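Local structure of periplasmic binding protein/LacI transcriptional regulator (Alkaliphilus metalliredigens, 3CTP) at residues A[280-285]-A[315-320]. The protein binds the sugar D-xylulofuranose and probably acts as a DNA-binding transcriptional repressor of the LacI family. Residues are numbered along the deposited sequence; the frame is centred on the assembly and turned at random.
With XLF (beta-D-xylulofuranose), chain C.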
loop_
_atom_site.group_PDB
_atom_site.type_symbol
_atom_site.label_atom_id
_atom_site.label_comp_id
_atom_site.label_asym_id
_atom_site.label_seq_id
_atom_site.Cartn_x
_atom_site.Cartn_y
_atom_site.Cartn_z
ATOM N N THR A 280 -15.869 -1.064 -11.018
ATOM C CA THR A 280 -17.114 -0.817 -10.299
ATOM C C THR A 280 -16.983 -1.406 -8.901
ATOM O O THR A 280 -16.421 -2.501 -8.724
ATOM C CB THR A 280 -18.269 -1.486 -11.027
ATOM O OG1 THR A 280 -18.415 -0.852 -12.302
ATOM C CG2 THR A 280 -19.566 -1.378 -10.219
ATOM N N THR A 281 -17.476 -0.689 -7.905
ATOM C CA THR A 281 -17.189 -1.107 -6.530
ATOM C C THR A 281 -18.230 -0.536 -5.583
ATOM O O THR A 281 -19.131 0.187 -5.994
ATOM C CB THR A 281 -15.752 -0.677 -6.123
ATOM O OG1 THR A 281 -15.407 -1.243 -4.844
ATOM C CG2 THR A 281 -15.664 0.850 -6.057
ATOM N N ILE A 282 -18.134 -0.922 -4.321
ATOM C CA ILE A 282 -18.980 -0.384 -3.273
ATOM C C ILE A 282 -18.082 0.471 -2.392
ATOM O O ILE A 282 -17.056 0.021 -1.868
ATOM C CB ILE A 282 -19.573 -1.500 -2.388
ATOM C CG1 ILE A 282 -20.331 -2.537 -3.240
ATOM C CG2 ILE A 282 -20.491 -0.887 -1.312
ATOM C CD1 ILE A 282 -21.555 -1.957 -3.997
ATOM N N ASN A 283 -18.460 1.729 -2.236
ATOM C CA ASN A 283 -17.696 2.663 -1.432
ATOM C C ASN A 283 -17.786 2.418 0.061
ATOM O O ASN A 283 -18.885 2.425 0.613
ATOM C CB ASN A 283 -18.235 4.086 -1.691
ATOM C CG ASN A 283 -17.399 5.159 -1.035
ATOM O OD1 ASN A 283 -16.278 5.441 -1.484
ATOM N ND2 ASN A 283 -17.941 5.790 0.025
ATOM N N GLN A 284 -16.631 2.249 0.727
ATOM C CA GLN A 284 -16.574 2.449 2.183
ATOM C C GLN A 284 -16.177 3.877 2.486
ATOM O O GLN A 284 -15.204 4.388 1.896
ATOM C CB GLN A 284 -15.522 1.532 2.825
ATOM C CG GLN A 284 -15.849 0.065 2.756
ATOM C CD GLN A 284 -15.078 -0.712 3.804
ATOM O OE1 GLN A 284 -15.334 -0.557 4.991
ATOM N NE2 GLN A 284 -14.159 -1.593 3.371
ATOM N N PRO A 285 -16.928 4.551 3.374
ATOM C CA PRO A 285 -16.695 5.987 3.558
ATOM C C PRO A 285 -15.552 6.230 4.524
ATOM O O PRO A 285 -15.759 6.405 5.738
ATOM C CB PRO A 285 -18.019 6.492 4.143
ATOM C CG PRO A 285 -18.588 5.284 4.881
ATOM C CD PRO A 285 -18.154 4.073 4.048
ATOM N N VAL A 315 -22.843 2.721 2.907
ATOM C CA VAL A 315 -22.070 2.474 1.679
ATOM C C VAL A 315 -22.884 2.858 0.451
ATOM O O VAL A 315 -24.106 3.042 0.529
ATOM C CB VAL A 315 -21.628 0.988 1.569
ATOM C CG1 VAL A 315 -20.728 0.653 2.766
ATOM C CG2 VAL A 315 -22.829 0.077 1.540
ATOM N N LYS A 316 -22.208 2.988 -0.680
ATOM C CA LYS A 316 -22.914 3.293 -1.918
ATOM C C LYS A 316 -22.191 2.707 -3.113
ATOM O O LYS A 316 -20.969 2.529 -3.093
ATOM C CB LYS A 316 -23.022 4.796 -2.093
ATOM C CG LYS A 316 -21.703 5.443 -2.309
ATOM C CD LYS A 316 -21.793 6.969 -2.335
ATOM C CE LYS A 316 -20.388 7.539 -2.546
ATOM N NZ LYS A 316 -20.171 8.824 -1.806
ATOM N N LEU A 317 -22.956 2.421 -4.159
ATOM C CA LEU A 317 -22.402 1.863 -5.387
ATOM C C LEU A 317 -21.640 2.924 -6.171
ATOM O O LEU A 317 -22.137 4.056 -6.342
ATOM C CB LEU A 317 -23.563 1.348 -6.238
ATOM C CG LEU A 317 -23.196 0.914 -7.645
ATOM C CD1 LEU A 317 -22.427 -0.390 -7.531
ATOM C CD2 LEU A 317 -24.483 0.707 -8.434
ATOM N N ILE A 318 -20.439 2.569 -6.639
ATOM C CA ILE A 318 -19.657 3.450 -7.518
ATOM C C ILE A 318 -19.544 2.736 -8.866
ATOM O O ILE A 318 -18.836 1.725 -8.988
ATOM C CB ILE A 318 -18.234 3.693 -6.968
ATOM C CG1 ILE A 318 -18.281 4.201 -5.526
ATOM C CG2 ILE A 318 -17.437 4.635 -7.909
ATOM C CD1 ILE A 318 -18.939 5.534 -5.357
ATOM N N GLU A 319 -20.283 3.202 -9.869
ATOM C CA GLU A 319 -20.298 2.511 -11.161
ATOM C C GLU A 319 -19.144 2.999 -12.012
ATOM O O GLU A 319 -19.012 4.200 -12.222
ATOM C CB GLU A 319 -21.615 2.800 -11.917
ATOM C CG GLU A 319 -22.829 2.101 -11.371
ATOM C CD GLU A 319 -24.021 2.223 -12.329
ATOM O OE1 GLU A 319 -23.951 1.693 -13.473
ATOM O OE2 GLU A 319 -25.019 2.853 -11.926
ATOM N N ARG A 320 -18.307 2.072 -12.483
ATOM C CA ARG A 320 -17.210 2.409 -13.365
ATOM C C ARG A 320 -17.254 1.517 -14.604
ATOM O O ARG A 320 -18.338 1.279 -15.141
ATOM C CB ARG A 320 -15.879 2.314 -12.642
ATOM C CG ARG A 320 -15.799 3.217 -11.414
ATOM C CD ARG A 320 -14.357 3.377 -10.998
ATOM N NE ARG A 320 -14.174 4.311 -9.889
ATOM C CZ ARG A 320 -13.749 3.949 -8.680
ATOM N NH1 ARG A 320 -13.509 2.661 -8.394
ATOM N NH2 ARG A 320 -13.560 4.878 -7.757
HETATM O O4 XLF C . -12.279 -6.972 6.013
HETATM C C4 XLF C . -12.683 -6.360 4.786
HETATM C C5 XLF C . -12.027 -7.133 3.651
HETATM O O5 XLF C . -11.005 -6.276 3.129
HETATM C C3 XLF C . -12.114 -4.956 4.669
HETATM O O3 XLF C . -13.129 -3.956 4.828
HETATM C C2 XLF C . -11.561 -4.971 3.271
HETATM O O2 XLF C . -12.613 -4.799 2.300
HETATM C C1 XLF C . -10.463 -3.948 3.061
HETATM O O1 XLF C . -9.908 -4.112 1.748
#
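Thr-281 and Ile-318 form an antiparallel hydrogen-bonded pair. Ile-318 N donates to Thr-281 O at 2.8 Å, and the bond is nearly straight (171°). Thr-281 N gives the return bond to Ile-318 O, and Asn-283 N donates to Lys-316 O at 2.8 Å. Next to this pair, Arg-320 N donates to Thr-280 OG1 at 2.9 Å. That hydroxyl sits beside its own backbone N (chi1 -65°) and also bonds Thr-323.

The tight part lies on the face of Ile-282 and Leu-317. Ile-282 CG2 meets Val-315 CB at 3.6 Å. Its other branch ends with CD1 4.0 Å from Leu-317 CD1. Met-162 and His-166 of helix 156-169 and Ile-264 add to this packing.

On the other face, Thr-281 is buried, its OG1 bonded to Asp-240. The open side is exposed Lys-316, running beside partly exposed Asn-283. Ile-318 CG2 lies over one face of the Arg-320 guanidinium, offset toward its rim. Asn-268 OD1 bonds Arg-320 NH2, and its ND2 bonds Asn-283 OD1.

Gln-284 is turned away from segment 315-320. Its NE2 donates to O3 of the sugar at 3.0 Å. Strand 281-283 is outermost beside 311-318, and Pro-285 N-caps helix 286-302, consistent with a crossover near the hinge of a LacI-type periplasmic-binding-protein fold.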